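Local coordinates for protein ferritin (Mycoplasma penetrans, PDB 7DIE) that probably stores iron, oxidising ferrous ions at metal sites within its helical subunits and holding ferric iron in a hollow cage of 24 chains, at residues A[53-58]-A[132-137]; A[93-98]-A[143-148]; A[100-105]-A[136-141]; A[107-112]-A[126-131]; A[114-117]-A[123-126]. One frame throughout, in Å; residues are numbered along the deposited sequence.

Interaction 1. Residues A[53-58]-A[132-137]. With FE (Fe (III) ion), chain G.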
# COMPACT_ATOMS: atom_id res chain seq x y z
N GLY A 53 -30.75 -12.67 27.70
CA GLY A 53 -30.53 -11.96 28.95
C GLY A 53 -29.47 -10.88 28.82
O GLY A 53 -29.60 -9.79 29.39
N SER A 54 -28.39 -11.17 28.08
CA SER A 54 -27.36 -10.15 27.89
C SER A 54 -27.91 -8.96 27.11
O SER A 54 -27.56 -7.81 27.40
CB SER A 54 -26.15 -10.75 27.16
OG SER A 54 -25.62 -11.83 27.93
N ASP A 55 -28.78 -9.22 26.12
CA ASP A 55 -29.38 -8.12 25.37
C ASP A 55 -30.26 -7.25 26.27
O ASP A 55 -30.26 -6.02 26.16
CB ASP A 55 -30.19 -8.65 24.19
CG ASP A 55 -31.07 -7.57 23.56
OD1 ASP A 55 -30.50 -6.65 22.95
OD2 ASP A 55 -32.31 -7.64 23.68
N LYS A 56 -31.04 -7.88 27.15
CA LYS A 56 -31.83 -7.08 28.09
C LYS A 56 -30.93 -6.14 28.89
O LYS A 56 -31.27 -4.97 29.10
CB LYS A 56 -32.63 -7.97 29.05
CG LYS A 56 -33.73 -8.81 28.39
CD LYS A 56 -34.71 -7.93 27.60
CE LYS A 56 -35.94 -8.72 27.11
NZ LYS A 56 -36.92 -7.81 26.40
N GLN A 57 -29.76 -6.63 29.32
CA GLN A 57 -28.84 -5.76 30.06
C GLN A 57 -28.29 -4.65 29.18
O GLN A 57 -28.33 -3.47 29.54
CB GLN A 57 -27.68 -6.57 30.63
CG GLN A 57 -28.05 -7.69 31.60
CD GLN A 57 -26.86 -8.59 31.86
OE1 GLN A 57 -26.05 -8.82 30.97
NE2 GLN A 57 -26.73 -9.08 33.09
N SER A 58 -27.73 -5.02 28.03
CA SER A 58 -26.92 -4.07 27.28
C SER A 58 -27.75 -3.12 26.44
O SER A 58 -27.28 -2.03 26.09
CB SER A 58 -25.94 -4.83 26.38
OG SER A 58 -26.65 -5.48 25.35
N VAL A 132 -41.07 0.01 22.10
CA VAL A 132 -42.23 -0.46 21.33
C VAL A 132 -41.76 -1.30 20.15
O VAL A 132 -42.25 -2.41 19.92
CB VAL A 132 -43.08 0.73 20.85
CG1 VAL A 132 -44.14 0.21 19.85
CG2 VAL A 132 -43.74 1.47 22.01
N LYS A 133 -40.79 -0.79 19.40
CA LYS A 133 -40.30 -1.53 18.24
C LYS A 133 -39.56 -2.79 18.66
O LYS A 133 -39.81 -3.88 18.13
CB LYS A 133 -39.39 -0.63 17.39
CG LYS A 133 -38.97 -1.24 16.05
CD LYS A 133 -38.19 -0.22 15.21
CE LYS A 133 -37.76 -0.79 13.86
NZ LYS A 133 -38.94 -1.24 13.05
N ASP A 134 -38.65 -2.68 19.64
CA ASP A 134 -37.80 -3.81 19.96
C ASP A 134 -38.54 -4.90 20.72
O ASP A 134 -38.16 -6.07 20.63
CB ASP A 134 -36.58 -3.39 20.76
CG ASP A 134 -35.46 -4.42 20.67
OD1 ASP A 134 -34.91 -4.59 19.58
OD2 ASP A 134 -35.16 -5.07 21.67
N SER A 135 -39.58 -4.56 21.50
CA SER A 135 -40.34 -5.62 22.15
C SER A 135 -40.94 -6.58 21.15
O SER A 135 -41.06 -7.77 21.44
CB SER A 135 -41.44 -5.08 23.07
OG SER A 135 -40.98 -4.97 24.41
N ILE A 136 -41.33 -6.09 19.97
CA ILE A 136 -41.81 -6.98 18.92
C ILE A 136 -40.71 -7.96 18.52
O ILE A 136 -40.94 -9.17 18.40
CB ILE A 136 -42.28 -6.17 17.70
CG1 ILE A 136 -43.46 -5.25 18.02
CG2 ILE A 136 -42.63 -7.12 16.56
CD1 ILE A 136 -43.77 -4.29 16.86
N GLU A 137 -39.49 -7.45 18.32
CA GLU A 137 -38.38 -8.32 17.93
C GLU A 137 -38.10 -9.39 18.99
O GLU A 137 -37.92 -10.57 18.67
CB GLU A 137 -37.11 -7.50 17.71
CG GLU A 137 -37.29 -6.31 16.81
CD GLU A 137 -37.35 -6.70 15.36
OE1 GLU A 137 -36.86 -7.80 15.03
OE2 GLU A 137 -37.89 -5.90 14.56
FE FE G . -34.08 -6.62 22.63
O HOH W 1 -32.32 -5.33 21.70
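Asp-55 and Asp-134 face each other across an iron(III) ion, which each grips through a single carboxylate oxygen. In one of its two modelled conformers, the one that makes the bonds given here, Asp-55 has CG anti to the backbone N (chi1 168°), carrying the group from CB out toward helix 122-150. CG then lies 3.3 Å from the iron, and there the side chain splits into two roles. OD2 is the ligand, 2.3 Å from the metal. OD1 stays 3.6 Å from the iron and instead accepts a hydrogen bond of 2.6 Å from a water that is itself a ligand of the ion, closing a small ring through metal, water and carboxylate. Within the ferritin four-helix bundle this places the ion between helices 43-70 and 122-150, where His-60 and Asp-138 complete its coordination. From the far side Asp-134 binds in the same one-oxygen fashion, its OD2 2.1 Å from the iron and its OD1 turned off. The two OD2 atoms sit on roughly opposite sides of the metal, making an angle of about 158° there. Although both groups are acidic, the cation between them holds Asp-55 OD2 and Asp-134 OD2 4.3 Å apart.

Interaction 2. Residues A[93-98]-A[143-148]. With FE (Fe (III) ion), chain N.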
# COMPACT_ATOMS: atom_id res chain seq x y z
N GLU A 93 -41.51 -26.83 28.67
CA GLU A 93 -41.91 -26.02 29.82
C GLU A 93 -41.01 -24.80 29.99
O GLU A 93 -41.49 -23.74 30.39
CB GLU A 93 -41.90 -26.87 31.09
CG GLU A 93 -43.06 -27.86 31.14
CD GLU A 93 -42.91 -28.87 32.25
OE1 GLU A 93 -41.87 -28.84 32.94
OE2 GLU A 93 -43.82 -29.69 32.42
N VAL A 94 -39.72 -24.95 29.68
CA VAL A 94 -38.80 -23.81 29.70
C VAL A 94 -39.26 -22.73 28.72
O VAL A 94 -39.30 -21.54 29.06
CB VAL A 94 -37.37 -24.28 29.38
CG1 VAL A 94 -36.48 -23.07 29.04
CG2 VAL A 94 -36.81 -25.05 30.56
N LEU A 95 -39.59 -23.13 27.49
CA LEU A 95 -39.99 -22.11 26.53
C LEU A 95 -41.34 -21.51 26.88
O LEU A 95 -41.55 -20.31 26.64
CB LEU A 95 -40.00 -22.68 25.11
CG LEU A 95 -38.71 -22.40 24.29
CD1 LEU A 95 -38.51 -20.90 24.03
CD2 LEU A 95 -37.49 -22.99 24.97
N ASP A 96 -42.26 -22.30 27.46
CA ASP A 96 -43.52 -21.74 27.96
C ASP A 96 -43.27 -20.57 28.90
O ASP A 96 -43.93 -19.53 28.83
CB ASP A 96 -44.34 -22.80 28.71
CG ASP A 96 -45.00 -23.83 27.80
OD1 ASP A 96 -45.18 -23.56 26.59
OD2 ASP A 96 -45.33 -24.92 28.31
N ALA A 97 -42.33 -20.75 29.82
CA ALA A 97 -42.07 -19.71 30.81
C ALA A 97 -41.44 -18.50 30.15
O ALA A 97 -41.76 -17.36 30.50
CB ALA A 97 -41.17 -20.27 31.91
N ALA A 98 -40.53 -18.72 29.19
CA ALA A 98 -39.92 -17.61 28.47
C ALA A 98 -40.95 -16.82 27.67
O ALA A 98 -40.91 -15.58 27.64
CB ALA A 98 -38.82 -18.13 27.54
N SER A 143 -40.82 -16.42 20.61
CA SER A 143 -41.92 -17.11 19.94
C SER A 143 -41.42 -18.10 18.89
O SER A 143 -41.97 -19.21 18.77
CB SER A 143 -42.84 -16.06 19.30
OG SER A 143 -44.02 -16.66 18.79
N ASP A 144 -40.39 -17.73 18.12
CA ASP A 144 -39.87 -18.66 17.12
C ASP A 144 -39.31 -19.92 17.77
O ASP A 144 -39.56 -21.04 17.31
CB ASP A 144 -38.79 -17.97 16.27
CG ASP A 144 -39.36 -16.97 15.27
OD1 ASP A 144 -40.60 -16.87 15.14
OD2 ASP A 144 -38.58 -16.25 14.63
N VAL A 145 -38.54 -19.76 18.86
CA VAL A 145 -37.96 -20.92 19.53
C VAL A 145 -39.05 -21.74 20.22
O VAL A 145 -38.99 -22.97 20.25
CB VAL A 145 -36.86 -20.48 20.51
CG1 VAL A 145 -36.26 -21.69 21.23
CG2 VAL A 145 -35.76 -19.72 19.75
N TRP A 146 -40.06 -21.08 20.78
CA TRP A 146 -41.22 -21.81 21.29
C TRP A 146 -41.84 -22.68 20.20
O TRP A 146 -42.15 -23.86 20.42
CB TRP A 146 -42.25 -20.81 21.86
CG TRP A 146 -43.41 -21.46 22.57
CD1 TRP A 146 -43.56 -21.63 23.92
CD2 TRP A 146 -44.59 -22.01 21.97
NE1 TRP A 146 -44.76 -22.25 24.20
CE2 TRP A 146 -45.41 -22.50 23.01
CE3 TRP A 146 -45.04 -22.13 20.64
CZ2 TRP A 146 -46.65 -23.11 22.77
CZ3 TRP A 146 -46.27 -22.74 20.40
CH2 TRP A 146 -47.05 -23.23 21.46
N THR A 147 -42.03 -22.11 19.00
CA THR A 147 -42.56 -22.87 17.87
C THR A 147 -41.70 -24.08 17.56
O THR A 147 -42.22 -25.19 17.34
CB THR A 147 -42.68 -21.97 16.64
OG1 THR A 147 -43.64 -20.94 16.88
CG2 THR A 147 -43.13 -22.79 15.42
N TYR A 148 -40.37 -23.91 17.53
CA TYR A 148 -39.51 -25.04 17.20
C TYR A 148 -39.67 -26.16 18.22
O TYR A 148 -39.81 -27.33 17.85
CB TYR A 148 -38.03 -24.63 17.15
CG TYR A 148 -37.71 -23.52 16.19
CD1 TYR A 148 -38.45 -23.34 15.04
CD2 TYR A 148 -36.67 -22.63 16.46
CE1 TYR A 148 -38.16 -22.32 14.16
CE2 TYR A 148 -36.38 -21.60 15.59
CZ TYR A 148 -37.12 -21.45 14.44
OH TYR A 148 -36.84 -20.43 13.57
FE FE N . -41.90 -17.45 13.92
O HOH W 2 -43.36 -18.62 15.24
O HOH W 3 -41.20 -18.70 12.69
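Asp-96 and Trp-146 supply the one hydrogen bond between segments 93-98 and 143-148. The indole NE1 of Trp-146 donates to Asp-96 OD1 over 2.8 Å with an N-H...O angle of 152°, reaching the oxygen nearly along its C-O bond. The oxygen stands a little out of the indole plane, and the carboxylate is turned 41° against the ring. With CG anti to the backbone N (chi1 -173°), the indole is laid toward the other helix, and the backbone O of Leu-95 also meets its edge, 3.6 Å from Trp-146 CD1.

Apolar packing centres on Leu-95. Its CD1 touches Val-145 CG1 at 3.7 Å, the two side chains crossing at about a right angle, while Leu-95 CB lies 3.9 Å from Trp-146 CD1. Leu-95 thus packs on both Val-145 and the indole.

Metal binding occupies another face of segment 143-148. Asp-144 OD1 holds an iron(III) ion at 1.9 Å, two waters also bind that ion, and one of them pairs with Thr-147 OG1. Lys-38 of a neighbouring subunit hydrogen-bonds to the same Asp-144 oxygen.

The two segments belong to antiparallel helices of the ferritin bundle, with axes 9.4 Å apart; Val-94 and Ala-98 pack on Leu-33 of helix 10-39, and Val-145 reaches Phe-48 of helix 43-70.

Interaction 3. Residues A[100-105]-A[136-141]. With FE (Fe (III) ion), chain G; FE (Fe (III) ion), chain H.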
# COMPACT_ATOMS: atom_id res chain seq x y z
N LYS A 100 -44.18 -16.53 28.29
CA LYS A 100 -44.99 -15.76 29.23
C LYS A 100 -44.24 -14.52 29.70
O LYS A 100 -44.82 -13.43 29.82
CB LYS A 100 -45.39 -16.61 30.44
CG LYS A 100 -46.40 -17.68 30.15
CD LYS A 100 -46.63 -18.57 31.38
CE LYS A 100 -47.08 -19.96 30.95
NZ LYS A 100 -46.83 -20.98 32.01
N MET A 101 -42.95 -14.66 29.98
CA MET A 101 -42.16 -13.54 30.48
C MET A 101 -42.04 -12.44 29.44
O MET A 101 -42.28 -11.27 29.73
CB MET A 101 -40.78 -14.03 30.90
CG MET A 101 -39.86 -12.92 31.36
SD MET A 101 -40.31 -12.39 33.03
CE MET A 101 -40.76 -10.68 32.79
N GLU A 102 -41.62 -12.80 28.22
CA GLU A 102 -41.44 -11.76 27.21
C GLU A 102 -42.76 -11.10 26.86
O GLU A 102 -42.81 -9.90 26.59
CB GLU A 102 -40.77 -12.34 25.96
CG GLU A 102 -40.17 -11.27 25.07
CD GLU A 102 -39.14 -10.42 25.80
OE1 GLU A 102 -38.26 -10.98 26.48
OE2 GLU A 102 -39.19 -9.19 25.67
N SER A 103 -43.84 -11.87 26.88
CA SER A 103 -45.13 -11.26 26.64
C SER A 103 -45.45 -10.22 27.71
O SER A 103 -46.02 -9.16 27.41
CB SER A 103 -46.21 -12.34 26.55
OG SER A 103 -47.48 -11.74 26.38
N LYS A 104 -45.05 -10.47 28.96
CA LYS A 104 -45.25 -9.47 30.00
C LYS A 104 -44.35 -8.26 29.82
O LYS A 104 -44.76 -7.14 30.15
CB LYS A 104 -45.03 -10.06 31.40
CG LYS A 104 -46.07 -11.09 31.80
CD LYS A 104 -45.72 -11.73 33.15
CE LYS A 104 -46.74 -12.80 33.56
NZ LYS A 104 -48.14 -12.29 33.64
N VAL A 105 -43.11 -8.45 29.33
CA VAL A 105 -42.28 -7.30 28.99
C VAL A 105 -43.00 -6.41 27.99
O VAL A 105 -43.06 -5.19 28.15
CB VAL A 105 -40.91 -7.75 28.42
CG1 VAL A 105 -40.12 -6.53 27.97
CG2 VAL A 105 -40.13 -8.55 29.41
N ILE A 136 -41.33 -6.09 19.97
CA ILE A 136 -41.81 -6.98 18.92
C ILE A 136 -40.71 -7.96 18.52
O ILE A 136 -40.94 -9.17 18.40
CB ILE A 136 -42.28 -6.17 17.70
CG1 ILE A 136 -43.46 -5.25 18.02
CG2 ILE A 136 -42.63 -7.12 16.56
CD1 ILE A 136 -43.77 -4.29 16.86
N GLU A 137 -39.49 -7.45 18.32
CA GLU A 137 -38.38 -8.32 17.93
C GLU A 137 -38.10 -9.39 18.99
O GLU A 137 -37.92 -10.57 18.67
CB GLU A 137 -37.11 -7.50 17.71
CG GLU A 137 -37.29 -6.31 16.81
CD GLU A 137 -37.35 -6.70 15.36
OE1 GLU A 137 -36.86 -7.80 15.03
OE2 GLU A 137 -37.89 -5.90 14.56
N ASP A 138 -38.05 -8.98 20.26
CA ASP A 138 -37.72 -9.94 21.31
C ASP A 138 -38.82 -10.99 21.46
O ASP A 138 -38.53 -12.17 21.66
CB ASP A 138 -37.49 -9.23 22.65
CG ASP A 138 -36.20 -8.46 22.69
OD1 ASP A 138 -35.45 -8.50 21.69
OD2 ASP A 138 -35.93 -7.78 23.70
N LEU A 139 -40.08 -10.57 21.39
CA LEU A 139 -41.15 -11.57 21.48
C LEU A 139 -41.12 -12.50 20.27
O LEU A 139 -41.33 -13.71 20.41
CB LEU A 139 -42.51 -10.88 21.62
CG LEU A 139 -43.71 -11.82 21.83
CD1 LEU A 139 -43.49 -12.72 23.05
CD2 LEU A 139 -45.01 -11.02 21.98
N GLU A 140 -40.81 -11.97 19.09
CA GLU A 140 -40.71 -12.84 17.92
C GLU A 140 -39.62 -13.89 18.09
O GLU A 140 -39.80 -15.05 17.72
CB GLU A 140 -40.44 -12.02 16.65
CG GLU A 140 -40.42 -12.89 15.40
CD GLU A 140 -40.10 -12.11 14.15
OE1 GLU A 140 -39.07 -11.41 14.11
OE2 GLU A 140 -40.91 -12.18 13.20
N GLU A 141 -38.46 -13.48 18.62
CA GLU A 141 -37.35 -14.41 18.81
C GLU A 141 -37.74 -15.55 19.75
O GLU A 141 -37.48 -16.72 19.48
CB GLU A 141 -36.14 -13.67 19.37
CG GLU A 141 -35.38 -12.86 18.34
CD GLU A 141 -34.06 -13.54 17.96
OE1 GLU A 141 -34.05 -14.35 17.00
OE2 GLU A 141 -33.05 -13.29 18.64
FE FE G . -34.08 -6.62 22.63
FE FE H . -33.18 -8.28 20.52
O HOH W 1 -32.32 -5.33 21.70
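Asp-138 and Leu-139 bring helix 122-150 against Glu-102 and Ser-103 of helix 91-118, two antiparallel neighbours of the ferritin four-helix bundle whose axes run 9.3 Å apart. Just ahead of them, Glu-137 turns to another neighbour and forms a salt bridge with Lys-70 of an adjacent subunit.

Asp-138 is the residue of this segment that binds the two irons in mid-bundle. Its CG lies beside the backbone N (chi1 -72°), and the carboxylate clasps one iron(III) ion with both oxygens, OD1 at 2.5 Å and OD2 at 2.4 Å. OD1 also reaches a second iron(III) ion at 2.6 Å, which makes the group a bridge between two metals. Glu-102 crosses it obliquely: bent at chi2, it brings OE2 to 3.5 Å from Asp-138 CB, with the two carboxylate planes 90° apart. Lys-56 pairs with both acids, forming a salt bridge with Glu-102 OE2 and a hydrogen bond with Asp-138 OD2, while Tyr-30 hydrogen-bonds to Glu-102 OE1. Glu-102 therefore acts as a second-shell group, tied to the metal site through the lysine.

Leu-139 follows with van der Waals packing. Glu-102 CG rests 3.7 Å from Leu-139 CA, pressing its aliphatic part against the helix backbone. The isobutyl group of the leucine lies alongside helix 91-118, and its CD1 ends 4.0 Å from Glu-102 CB and 3.9 Å from the backbone N of Ser-103.

Interaction 4. Residues A[107-112]-A[126-131]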
# COMPACT_ATOMS: atom_id res chain seq x y z
N GLU A 107 -46.18 -6.16 27.36
CA GLU A 107 -47.33 -5.46 27.94
C GLU A 107 -46.88 -4.30 28.82
O GLU A 107 -47.53 -3.24 28.84
CB GLU A 107 -48.22 -6.43 28.71
CG GLU A 107 -49.06 -7.30 27.77
CD GLU A 107 -49.72 -6.50 26.62
OE1 GLU A 107 -49.35 -6.74 25.42
OE2 GLU A 107 -50.60 -5.66 26.93
N SER A 108 -45.78 -4.48 29.56
CA SER A 108 -45.20 -3.38 30.33
C SER A 108 -44.81 -2.20 29.43
O SER A 108 -45.15 -1.05 29.72
CB SER A 108 -43.99 -3.88 31.12
OG SER A 108 -43.57 -2.90 32.03
N VAL A 109 -44.09 -2.47 28.34
CA VAL A 109 -43.78 -1.41 27.38
C VAL A 109 -45.04 -0.65 26.98
O VAL A 109 -45.09 0.58 26.99
CB VAL A 109 -43.07 -1.98 26.14
CG1 VAL A 109 -42.98 -0.91 25.04
CG2 VAL A 109 -41.68 -2.50 26.51
N LYS A 110 -46.08 -1.39 26.59
CA LYS A 110 -47.30 -0.74 26.13
C LYS A 110 -47.91 0.13 27.22
O LYS A 110 -48.40 1.24 26.94
CB LYS A 110 -48.31 -1.80 25.66
CG LYS A 110 -49.58 -1.25 25.02
CD LYS A 110 -50.46 -2.41 24.53
CE LYS A 110 -51.62 -1.96 23.67
NZ LYS A 110 -52.48 -0.98 24.37
N ASN A 111 -47.88 -0.34 28.48
CA ASN A 111 -48.47 0.43 29.58
C ASN A 111 -47.72 1.74 29.80
O ASN A 111 -48.34 2.80 29.89
CB ASN A 111 -48.48 -0.39 30.87
CG ASN A 111 -49.28 0.28 31.98
OD1 ASN A 111 -50.44 0.64 31.78
ND2 ASN A 111 -48.66 0.46 33.14
N VAL A 112 -46.39 1.67 29.89
CA VAL A 112 -45.62 2.89 30.09
C VAL A 112 -45.80 3.83 28.91
O VAL A 112 -45.90 5.05 29.07
CB VAL A 112 -44.13 2.57 30.32
CG1 VAL A 112 -43.35 3.87 30.58
CG2 VAL A 112 -43.96 1.59 31.50
N GLU A 126 -41.34 9.45 23.85
CA GLU A 126 -40.32 9.36 22.80
C GLU A 126 -39.29 8.27 23.13
O GLU A 126 -38.93 7.44 22.29
CB GLU A 126 -39.65 10.73 22.63
CG GLU A 126 -38.76 10.90 21.38
CD GLU A 126 -37.43 10.10 21.46
OE1 GLU A 126 -36.87 9.95 22.57
OE2 GLU A 126 -36.96 9.62 20.38
N ARG A 127 -38.81 8.24 24.38
CA ARG A 127 -37.84 7.22 24.77
C ARG A 127 -38.43 5.81 24.67
O ARG A 127 -37.72 4.85 24.37
CB ARG A 127 -37.33 7.50 26.20
CG ARG A 127 -36.53 6.33 26.86
CD ARG A 127 -35.12 6.12 26.22
NE ARG A 127 -35.19 5.63 24.84
CZ ARG A 127 -34.15 5.50 24.02
NH1 ARG A 127 -32.93 5.78 24.46
NH2 ARG A 127 -34.32 5.07 22.77
N MET A 128 -39.74 5.68 24.88
CA MET A 128 -40.35 4.36 24.82
C MET A 128 -40.50 3.83 23.40
O MET A 128 -40.71 2.62 23.24
CB MET A 128 -41.72 4.37 25.51
CG MET A 128 -41.62 4.57 27.04
SD MET A 128 -40.50 3.40 27.88
CE MET A 128 -41.27 1.82 27.54
N GLN A 129 -40.36 4.68 22.37
CA GLN A 129 -40.59 4.20 21.01
C GLN A 129 -39.59 3.11 20.62
O GLN A 129 -39.95 2.15 19.93
CB GLN A 129 -40.53 5.36 20.02
CG GLN A 129 -41.67 6.39 20.21
CD GLN A 129 -43.02 5.72 20.34
OE1 GLN A 129 -43.52 5.13 19.39
NE2 GLN A 129 -43.62 5.79 21.54
N TRP A 130 -38.33 3.24 21.06
CA TRP A 130 -37.36 2.18 20.79
C TRP A 130 -37.85 0.85 21.36
O TRP A 130 -37.65 -0.21 20.75
CB TRP A 130 -35.99 2.53 21.40
CG TRP A 130 -34.94 1.47 21.10
CD1 TRP A 130 -34.09 1.45 20.02
CD2 TRP A 130 -34.66 0.29 21.86
NE1 TRP A 130 -33.29 0.33 20.08
CE2 TRP A 130 -33.63 -0.41 21.19
CE3 TRP A 130 -35.18 -0.26 23.05
CZ2 TRP A 130 -33.11 -1.62 21.66
CZ3 TRP A 130 -34.66 -1.47 23.51
CH2 TRP A 130 -33.64 -2.13 22.81
N PHE A 131 -38.47 0.89 22.53
CA PHE A 131 -38.93 -0.31 23.21
C PHE A 131 -40.18 -0.87 22.57
O PHE A 131 -40.37 -2.09 22.55
CB PHE A 131 -39.20 0.00 24.69
CG PHE A 131 -37.96 0.30 25.46
CD1 PHE A 131 -37.43 1.58 25.47
CD2 PHE A 131 -37.31 -0.71 26.17
CE1 PHE A 131 -36.27 1.86 26.18
CE2 PHE A 131 -36.13 -0.42 26.89
CZ PHE A 131 -35.61 0.85 26.89
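Segments 107-112 and 126-131 run antiparallel, their axes 9.7 Å apart at 160°, with the closest CA atoms, those of Val-109 and Phe-131, separated by 6.5 Å. Both methyls of Val-109 are used against Phe-131, yet neither meets the aromatic ring. CG1 lies 3.7 Å from the carbonyl C of Phe-131 and 3.9 Å from its CB, and CG2 packs on the same CB from beside it. Phe-131 has CG beside the backbone N (chi1 -68°), which turns its ring off helix 91-118 toward Glu-23 and Leu-64, while Trp-130 CE3 sits over one ring face.

The contact lies between the long helices 91-118 and 122-150 of the ferritin four-helix bundle, with Phe-131 close to the iron ligand His-60. The same histidine meets the indole of Trp-130 edge to face, and Arg-63 makes a cation-pi contact with that indole.

One turn before Phe-131, Met-128 makes the next contact. Bends at both chi2 and chi3 bring its SD and CE against Val-112 and Val-109. Val-112 CG1 approaches its SD at 4.0 Å, the valine crossing the methionine at about a right angle. The terminal CE ends between the two valines: it is 4.1 Å from Val-112 CB and 4.1 Å from Val-109 CG1.

Interaction 5. Residues A[114-117]-A[123-126]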
# COMPACT_ATOMS: atom_id res chain seq x y z
N GLU A 114 -48.42 4.08 26.84
CA GLU A 114 -49.75 4.68 26.86
C GLU A 114 -49.90 5.71 27.98
O GLU A 114 -50.42 6.81 27.76
CB GLU A 114 -50.81 3.58 27.00
CG GLU A 114 -52.21 4.14 26.99
CD GLU A 114 -53.28 3.06 27.12
OE1 GLU A 114 -54.47 3.39 26.96
OE2 GLU A 114 -52.93 1.88 27.37
N ILE A 115 -49.45 5.36 29.18
CA ILE A 115 -49.64 6.27 30.31
C ILE A 115 -48.77 7.51 30.14
O ILE A 115 -49.21 8.63 30.44
CB ILE A 115 -49.37 5.56 31.66
CG1 ILE A 115 -50.28 4.34 31.82
CG2 ILE A 115 -49.58 6.51 32.84
CD1 ILE A 115 -51.73 4.61 31.50
N SER A 116 -47.54 7.37 29.63
CA SER A 116 -46.72 8.56 29.46
C SER A 116 -47.36 9.53 28.47
O SER A 116 -47.37 10.75 28.69
CB SER A 116 -45.29 8.19 29.04
OG SER A 116 -45.30 7.58 27.78
N LEU A 117 -47.94 9.01 27.39
CA LEU A 117 -48.63 9.88 26.44
C LEU A 117 -49.85 10.53 27.08
O LEU A 117 -50.10 11.73 26.92
CB LEU A 117 -49.05 9.08 25.19
CG LEU A 117 -49.77 9.87 24.09
CD1 LEU A 117 -48.85 10.94 23.55
CD2 LEU A 117 -50.25 8.96 22.95
N GLU A 123 -41.39 13.40 26.53
CA GLU A 123 -40.03 12.89 26.63
C GLU A 123 -40.04 11.38 26.89
O GLU A 123 -39.31 10.63 26.24
CB GLU A 123 -39.27 13.63 27.73
CG GLU A 123 -39.08 15.11 27.36
CD GLU A 123 -38.56 15.98 28.50
OE1 GLU A 123 -38.54 15.53 29.66
OE2 GLU A 123 -38.15 17.12 28.23
N THR A 124 -40.85 10.93 27.84
CA THR A 124 -40.89 9.49 28.12
C THR A 124 -41.53 8.73 26.97
O THR A 124 -41.04 7.65 26.58
CB THR A 124 -41.64 9.25 29.44
OG1 THR A 124 -40.91 9.87 30.51
CG2 THR A 124 -41.74 7.75 29.75
N PHE A 125 -42.60 9.28 26.37
CA PHE A 125 -43.20 8.63 25.21
C PHE A 125 -42.16 8.43 24.10
O PHE A 125 -42.09 7.35 23.50
CB PHE A 125 -44.39 9.45 24.70
CG PHE A 125 -45.07 8.85 23.48
CD1 PHE A 125 -45.91 7.76 23.62
CD2 PHE A 125 -44.88 9.39 22.22
CE1 PHE A 125 -46.55 7.21 22.51
CE2 PHE A 125 -45.50 8.85 21.10
CZ PHE A 125 -46.33 7.76 21.25
N GLU A 126 -41.34 9.45 23.85
CA GLU A 126 -40.32 9.36 22.80
C GLU A 126 -39.29 8.27 23.13
O GLU A 126 -38.93 7.44 22.29
CB GLU A 126 -39.65 10.73 22.63
CG GLU A 126 -38.76 10.90 21.38
CD GLU A 126 -37.43 10.10 21.46
OE1 GLU A 126 -36.87 9.95 22.57
OE2 GLU A 126 -36.96 9.62 20.38
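Leu-117 and Phe-125 lie side by side and point the same way, the leucine set against one face of the phenyl ring. Its CD1 stands 4.3 Å from the ring centroid and only 8° off the ring normal, a CH-pi contact set almost squarely over the middle. Farther back, Leu-117 CB is 3.8 Å from Phe-125 CD1, and Leu-117 CD2 comes near Phe-125 CE1, which puts both of these leucine carbons by the CD1-CE1 side of the ring. Both residues have CG anti to the backbone N (chi1 -179° for Leu-117 and 180° for Phe-125), which extends each side chain away from its backbone.

Ser-116 approaches the same phenylalanine differently. Its OG lies at the ring edge, near the ring plane, and touches the base of the side chain, 3.5 Å from Phe-125 CA and 3.7 Å from Phe-125 CB. That hydroxyl is turned back toward its own helix, where it hydrogen-bonds with the carbonyl O of Val-112 and that of Thr-113.

Ser-116 CB meets the methyl CG2 of Thr-124 at 3.6 Å. The threonine thus gives its methyl to the helix contact and its OG1 to hydrogen bonds with Tyr-67 and Asp-121.

These contacts close the short hairpin between helices 91-118 and 122-150. Leu-117 packs on Leu-117 of two neighbouring subunits, and Phe-125 meets Phe-125 of one and Phe-122 of the other, a pattern consistent with the threefold junction that ferritin cages form at the start of helix 122-150.

Four of the contacts, interactions 2, 3, 4 and 5, follow one another along the antiparallel pair formed by helices 91-118 and 122-150. Successive centres are 10, 13 and 8 Å apart, and the ends of the series about 31 Å. Interaction 5 lies by the short turn joining the helices, and interaction 2 at the far end. Interaction 1 brings in helix 43-70 and shares Ile-136 and Glu-137 with interaction 3, whose centre is about 8 Å away; Lys-56 links them, and both touch the same iron. The pair of helices therefore runs from a subunit junction lined by Leu-117 and Phe-125, past the iron site in mid-bundle, to a separate iron at Asp-144.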